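MccF (Escherichia coli, PDB 4IIY) probably acts as a serine carboxypeptidase of the S66 family, conferring self-immunity to microcin C7, and here holds glutamyl sulfamoyl inosine. Local coordinates at residues I197-L202 with N359-E364; I161-P166 with T344-V349. The protein carries 1 engineered substitution. All blocks are in the same frame, centred on the assembly; numbering follows the deposited sequence.

Contacts 1 and 2 each pair a strand from the middle of the chain with one near its C-terminus, and their segments alternate in sequence: 161-166, 197-202, 344-349, 359-364. Contact 1 lies at the edge of the mixed sheet that contains strands 359-362 and 350-354; contact 2 closes the other mixed sheet, where strand 345-347 is added beside 162-164. Their centres are about 13 Å apart, and the chain passes from 345-347 of one sheet almost directly into 350-354 of the other. Y200 of contact 1 joins them through a probable hydrogen bond from OH to T344 O, so segment 197-202 is tied to the start of 344-349, while that short passage links the sheets along the chain.

Contact 1. Residues I197-L202 with N359-E364; sequences IYTYTL and NISITE. With EDO (1,2-ethanediol), chain O.
An antiparallel strand pair at the margin of the eight-stranded mixed sheet brings Y198 and T199 against I362 and S361. Y198 and I362 form the hydrogen-bonded pair: Y198 N reaches I362 O at 3.0 Å, and I362 N returns to Y198 O at 2.8 Å, both donors lying in the carbonyl plane. Beyond it Y200 N donates to I360 O at 3.0 Å, nearly straight at hydrogen (165°). One water extends the pairing by donating to Y200 O and accepting from I360 N. An ethanediol, probably from the crystallisation liquor, makes a weak hydrogen bond from its O1 to I197 O.

On the face carrying T199 and S361, the two hydroxyls meet, T199 OG1 lying 2.8 Å from S361 OG. The terminal CD1 of I197 approaches the same serine oxygen, while its CG2 branch lies beside T363 CG2, the two side chains pointing the same way. T199 CG2 rests on N359 CB.

On the side of Y198 and I362 the contacts are mainly apolar. CG1 of I362 stands beside the backbone N (chi1 -50°), which carries CD1 to within 3.4 Å of Y200 OH, while CG1 itself packs 3.8 Å from Y200 CE2. The ring of Y200 crosses the isoleucine obliquely, receives CE2 of Y198 over one face, and has I360 O at its edge. Its hydroxyl is bonded to T344 O, fixing the far end of the ring, and F334 meets it edge-to-face. I189 touches Y198, Y200 and I362. The pair thus forms a short antiparallel edge strand, 198-199, at one margin of the mixed sheet, with helix 178-191 packed against it.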
loop_
_atom_site.group_PDB
_atom_site.type_symbol
_atom_site.label_atom_id
_atom_site.label_comp_id
_atom_site.label_asym_id
_atom_site.label_seq_id
_atom_site.Cartn_x
_atom_site.Cartn_y
_atom_site.Cartn_z
ATOM N N ILE B 197 -4.596 -23.792 -27.937
ATOM C CA ILE B 197 -4.422 -22.519 -27.259
ATOM C C ILE B 197 -5.636 -21.632 -27.494
ATOM O O ILE B 197 -6.395 -21.829 -28.452
ATOM C CB ILE B 197 -3.123 -21.789 -27.693
ATOM C CG1 ILE B 197 -3.270 -21.134 -29.073
ATOM C CG2 ILE B 197 -1.931 -22.747 -27.654
ATOM C CD1 ILE B 197 -2.054 -20.324 -29.488
ATOM N N TYR B 198 -5.832 -20.673 -26.598
ATOM C CA TYR B 198 -6.859 -19.663 -26.782
ATOM C C TYR B 198 -6.199 -18.299 -26.963
ATOM O O TYR B 198 -5.481 -17.839 -26.074
ATOM C CB TYR B 198 -7.819 -19.599 -25.590
ATOM C CG TYR B 198 -8.710 -18.403 -25.748
ATOM C CD1 TYR B 198 -9.789 -18.442 -26.618
ATOM C CD2 TYR B 198 -8.411 -17.197 -25.124
ATOM C CE1 TYR B 198 -10.583 -17.324 -26.830
ATOM C CE2 TYR B 198 -9.198 -16.078 -25.330
ATOM C CZ TYR B 198 -10.282 -16.148 -26.178
ATOM O OH TYR B 198 -11.054 -15.027 -26.379
ATOM N N THR B 199 -6.454 -17.637 -28.092
ATOM C CA THR B 199 -5.885 -16.325 -28.364
ATOM C C THR B 199 -6.930 -15.236 -28.130
ATOM O O THR B 199 -8.020 -15.266 -28.710
ATOM C CB THR B 199 -5.327 -16.249 -29.802
ATOM O OG1 THR B 199 -4.357 -17.293 -29.982
ATOM C CG2 THR B 199 -4.674 -14.895 -30.062
ATOM N N TYR B 200 -6.604 -14.277 -27.268
ATOM C CA TYR B 200 -7.546 -13.223 -26.917
ATOM C C TYR B 200 -7.916 -12.332 -28.097
ATOM O O TYR B 200 -7.068 -11.987 -28.925
ATOM C CB TYR B 200 -6.986 -12.355 -25.789
ATOM C CG TYR B 200 -7.146 -12.982 -24.428
ATOM C CD1 TYR B 200 -8.337 -12.848 -23.715
ATOM C CD2 TYR B 200 -6.113 -13.707 -23.852
ATOM C CE1 TYR B 200 -8.498 -13.423 -22.477
ATOM C CE2 TYR B 200 -6.267 -14.289 -22.606
ATOM C CZ TYR B 200 -7.457 -14.141 -21.929
ATOM O OH TYR B 200 -7.603 -14.731 -20.694
ATOM N N THR B 201 -9.190 -11.952 -28.143
ATOM C CA THR B 201 -9.647 -10.873 -28.997
ATOM C C THR B 201 -9.213 -9.547 -28.385
ATOM O O THR B 201 -8.928 -9.465 -27.183
ATOM C CB THR B 201 -11.176 -10.885 -29.109
ATOM O OG1 THR B 201 -11.749 -10.845 -27.794
ATOM C CG2 THR B 201 -11.641 -12.146 -29.806
ATOM N N LEU B 202 -9.148 -8.519 -29.218
ATOM C CA LEU B 202 -8.779 -7.180 -28.786
ATOM C C LEU B 202 -10.016 -6.302 -28.873
ATOM O O LEU B 202 -10.535 -6.086 -29.966
ATOM C CB LEU B 202 -7.702 -6.620 -29.714
ATOM C CG LEU B 202 -7.197 -5.214 -29.381
ATOM C CD1 LEU B 202 -6.372 -5.233 -28.104
ATOM C CD2 LEU B 202 -6.379 -4.644 -30.544
ATOM N N ASN B 359 -0.131 -10.377 -30.064
ATOM C CA ASN B 359 -1.246 -11.112 -29.484
ATOM C C ASN B 359 -0.844 -11.828 -28.202
ATOM O O ASN B 359 0.337 -11.889 -27.847
ATOM C CB ASN B 359 -1.914 -12.051 -30.508
ATOM C CG ASN B 359 -0.981 -13.150 -31.016
ATOM O OD1 ASN B 359 -0.171 -13.697 -30.272
ATOM N ND2 ASN B 359 -1.110 -13.484 -32.306
ATOM N N ILE B 360 -1.846 -12.342 -27.503
ATOM C CA ILE B 360 -1.629 -12.993 -26.220
ATOM C C ILE B 360 -2.584 -14.171 -26.120
ATOM O O ILE B 360 -3.765 -14.057 -26.467
ATOM C CB ILE B 360 -1.762 -11.993 -25.029
ATOM C CG1 ILE B 360 -1.635 -12.719 -23.682
ATOM C CG2 ILE B 360 -3.048 -11.174 -25.099
ATOM C CD1 ILE B 360 -1.606 -11.778 -22.477
ATOM N N SER B 361 -2.065 -15.308 -25.671
ATOM C CA SER B 361 -2.816 -16.552 -25.659
ATOM C C SER B 361 -2.658 -17.297 -24.339
ATOM O O SER B 361 -1.610 -17.208 -23.693
ATOM C CB SER B 361 -2.338 -17.478 -26.784
ATOM O OG SER B 361 -2.398 -16.845 -28.054
ATOM N N ILE B 362 -3.689 -18.052 -23.971
ATOM C CA ILE B 362 -3.599 -19.021 -22.885
ATOM C C ILE B 362 -3.136 -20.350 -23.485
ATOM O O ILE B 362 -3.715 -20.824 -24.471
ATOM C CB ILE B 362 -4.958 -19.231 -22.195
ATOM C CG1 ILE B 362 -5.608 -17.896 -21.803
ATOM C CG2 ILE B 362 -4.809 -20.148 -20.994
ATOM C CD1 ILE B 362 -7.083 -18.022 -21.464
ATOM N N THR B 363 -2.086 -20.944 -22.921
ATOM C CA THR B 363 -1.520 -22.155 -23.514
ATOM C C THR B 363 -1.602 -23.386 -22.617
ATOM O O THR B 363 -1.176 -24.476 -23.014
ATOM C CB THR B 363 -0.057 -21.948 -23.950
ATOM O OG1 THR B 363 0.752 -21.681 -22.798
ATOM C CG2 THR B 363 0.051 -20.793 -24.936
ATOM N N GLU B 364 -2.155 -23.222 -21.420
ATOM C CA GLU B 364 -2.267 -24.319 -20.465
ATOM C C GLU B 364 -3.718 -24.484 -20.020
ATOM O O GLU B 364 -4.424 -23.496 -19.796
ATOM C CB GLU B 364 -1.362 -24.049 -19.258
ATOM C CG GLU B 364 -1.528 -25.053 -18.129
ATOM C CD GLU B 364 -0.674 -24.743 -16.914
ATOM O OE1 GLU B 364 0.110 -23.777 -16.942
ATOM O OE2 GLU B 364 -0.795 -25.479 -15.910
HETATM C C1 EDO O . -9.443 -21.618 -28.937
HETATM O O1 EDO O . -9.119 -23.014 -28.895
HETATM C C2 EDO O . -10.921 -21.415 -29.260
HETATM O O2 EDO O . -11.752 -21.732 -28.135
HETATM O O HOH W 1 -4.389 -11.230 -28.552
#

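Contact 2. Residues I161-P166 with T344-V349; sequences ITFYGP and TLPLGV
F163 and P346 face each other as the non-hydrogen-bonded pair of two antiparallel neighbouring strands, 345-347 being an outermost strand of the six-stranded mixed sheet beside 162-164. The strand axes approach to 4.5 Å with their directions 133° apart, a marked twist.

Backbone bonds hold the register. L347 N donates to T162 O in an almost perfectly straight bond (2.9 Å, 179° at hydrogen). Y164 and L345 exchange two more, Y164 N to L345 O at 2.8 Å and L345 N to Y164 O at 2.9 Å, each donor tilted out of the carbonyl plane. A water also spans T162 and L347, accepting from T162 N and donating to L347 O.

Apolar contacts fill both faces. On one, P346 CB lies obliquely by F163 CE1 at 3.7 Å and also meets I161 CG2, while T344 CG2 approaches F163 CD1. With CG1 beside its backbone N (chi1 -59°), I161 sends CD1 to V349 CG1 at 3.7 Å and against the carbonyl oxygens of L347 and G348. Replacing I161 by alanine removes CG1, CG2 and CD1 and would probably leave V349 CG1 and P346 CB without their neighbour, opening a gap there. On the other face, L347 CD1 packs against Y164 CB.

Polar contacts outside the pair lead to the active site: Y164 OH is bonded to E270, the predicted charge-relay residue, and to the backbone N of A145, an engineered residue at the predicted nucleophile position. At the opposite end of the contact from I161, T344 OG1 sits 3.2 Å from P166 CD, the two side chains crossing at about a right angle.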
loop_
_atom_site.group_PDB
_atom_site.type_symbol
_atom_site.label_atom_id
_atom_site.label_comp_id
_atom_site.label_asym_id
_atom_site.label_seq_id
_atom_site.Cartn_x
_atom_site.Cartn_y
_atom_site.Cartn_z
ATOM N N ILE B 161 -6.723 -22.792 -9.776
ATOM C CA ILE B 161 -6.685 -21.741 -10.781
ATOM C C ILE B 161 -7.950 -20.899 -10.654
ATOM O O ILE B 161 -9.063 -21.375 -10.910
ATOM C CB ILE B 161 -6.544 -22.322 -12.196
ATOM C CG1 ILE B 161 -5.262 -23.166 -12.287
ATOM C CG2 ILE B 161 -6.578 -21.204 -13.233
ATOM C CD1 ILE B 161 -4.000 -22.438 -11.850
ATOM N N THR B 162 -7.758 -19.665 -10.186
ATOM C CA THR B 162 -8.816 -18.667 -10.037
ATOM C C THR B 162 -8.711 -17.637 -11.171
ATOM O O THR B 162 -7.775 -17.684 -11.973
ATOM C CB THR B 162 -8.726 -17.952 -8.673
ATOM O OG1 THR B 162 -7.523 -17.173 -8.605
ATOM C CG2 THR B 162 -8.761 -18.956 -7.536
ATOM N N PHE B 163 -9.681 -16.721 -11.244
ATOM C CA PHE B 163 -9.842 -15.866 -12.419
ATOM C C PHE B 163 -9.895 -14.384 -12.102
ATOM O O PHE B 163 -10.678 -13.952 -11.252
ATOM C CB PHE B 163 -11.109 -16.275 -13.177
ATOM C CG PHE B 163 -11.041 -17.668 -13.727
ATOM C CD1 PHE B 163 -10.664 -17.891 -15.036
ATOM C CD2 PHE B 163 -11.286 -18.759 -12.908
ATOM C CE1 PHE B 163 -10.561 -19.194 -15.528
ATOM C CE2 PHE B 163 -11.179 -20.059 -13.392
ATOM C CZ PHE B 163 -10.817 -20.271 -14.704
ATOM N N TYR B 164 -9.054 -13.617 -12.797
ATOM C CA TYR B 164 -9.127 -12.165 -12.771
ATOM C C TYR B 164 -10.163 -11.785 -13.811
ATOM O O TYR B 164 -9.942 -11.986 -15.005
ATOM C CB TYR B 164 -7.775 -11.521 -13.110
ATOM C CG TYR B 164 -7.618 -10.181 -12.425
ATOM C CD1 TYR B 164 -7.380 -10.127 -11.057
ATOM C CD2 TYR B 164 -7.757 -8.977 -13.116
ATOM C CE1 TYR B 164 -7.261 -8.940 -10.397
ATOM C CE2 TYR B 164 -7.633 -7.755 -12.457
ATOM C CZ TYR B 164 -7.386 -7.756 -11.088
ATOM O OH TYR B 164 -7.281 -6.584 -10.358
ATOM N N GLY B 165 -11.302 -11.263 -13.382
ATOM C CA GLY B 165 -12.386 -11.022 -14.308
ATOM C C GLY B 165 -13.554 -10.355 -13.626
ATOM O O GLY B 165 -13.422 -9.838 -12.514
ATOM N N PRO B 166 -14.715 -10.359 -14.296
ATOM C CA PRO B 166 -15.875 -9.588 -13.845
ATOM C C PRO B 166 -16.307 -9.790 -12.400
ATOM O O PRO B 166 -16.348 -10.915 -11.889
ATOM C CB PRO B 166 -16.996 -10.085 -14.764
ATOM C CG PRO B 166 -16.306 -10.447 -16.024
ATOM C CD PRO B 166 -14.905 -10.881 -15.661
ATOM N N THR B 344 -11.602 -11.830 -19.281
ATOM C CA THR B 344 -11.431 -12.784 -18.186
ATOM C C THR B 344 -10.096 -13.520 -18.354
ATOM O O THR B 344 -9.809 -14.034 -19.448
ATOM C CB THR B 344 -12.608 -13.777 -18.157
ATOM O OG1 THR B 344 -13.800 -13.085 -17.767
ATOM C CG2 THR B 344 -12.348 -14.899 -17.166
ATOM N N LEU B 345 -9.296 -13.580 -17.285
ATOM C CA LEU B 345 -7.945 -14.143 -17.332
ATOM C C LEU B 345 -7.715 -15.162 -16.212
ATOM O O LEU B 345 -7.788 -14.818 -15.029
ATOM C CB LEU B 345 -6.926 -13.014 -17.167
ATOM C CG LEU B 345 -5.450 -13.403 -17.161
ATOM C CD1 LEU B 345 -5.005 -13.843 -18.544
ATOM C CD2 LEU B 345 -4.594 -12.240 -16.673
ATOM N N PRO B 346 -7.420 -16.421 -16.561
ATOM C CA PRO B 346 -7.028 -17.362 -15.503
ATOM C C PRO B 346 -5.646 -16.983 -14.968
ATOM O O PRO B 346 -4.751 -16.635 -15.749
ATOM C CB PRO B 346 -6.978 -18.709 -16.234
ATOM C CG PRO B 346 -6.647 -18.350 -17.656
ATOM C CD PRO B 346 -7.358 -17.028 -17.903
ATOM N N LEU B 347 -5.476 -17.036 -13.654
ATOM C CA LEU B 347 -4.191 -16.769 -13.019
ATOM C C LEU B 347 -3.509 -18.063 -12.582
ATOM O O LEU B 347 -4.157 -18.959 -12.039
ATOM C CB LEU B 347 -4.385 -15.882 -11.793
ATOM C CG LEU B 347 -5.000 -14.505 -12.041
ATOM C CD1 LEU B 347 -5.361 -13.849 -10.723
ATOM C CD2 LEU B 347 -4.042 -13.642 -12.818
ATOM N N GLY B 348 -2.200 -18.149 -12.814
ATOM C CA GLY B 348 -1.426 -19.299 -12.378
ATOM C C GLY B 348 -1.215 -20.369 -13.430
ATOM O O GLY B 348 -0.713 -21.450 -13.118
ATOM N N VAL B 349 -1.597 -20.078 -14.670
ATOM C CA VAL B 349 -1.334 -20.971 -15.801
ATOM C C VAL B 349 -0.486 -20.253 -16.842
ATOM O O VAL B 349 -0.349 -19.027 -16.810
ATOM C CB VAL B 349 -2.635 -21.477 -16.474
ATOM C CG1 VAL B 349 -3.455 -22.312 -15.500
ATOM C CG2 VAL B 349 -3.467 -20.312 -17.037
HETATM O O HOH W 2 -5.108 -18.586 -9.450
#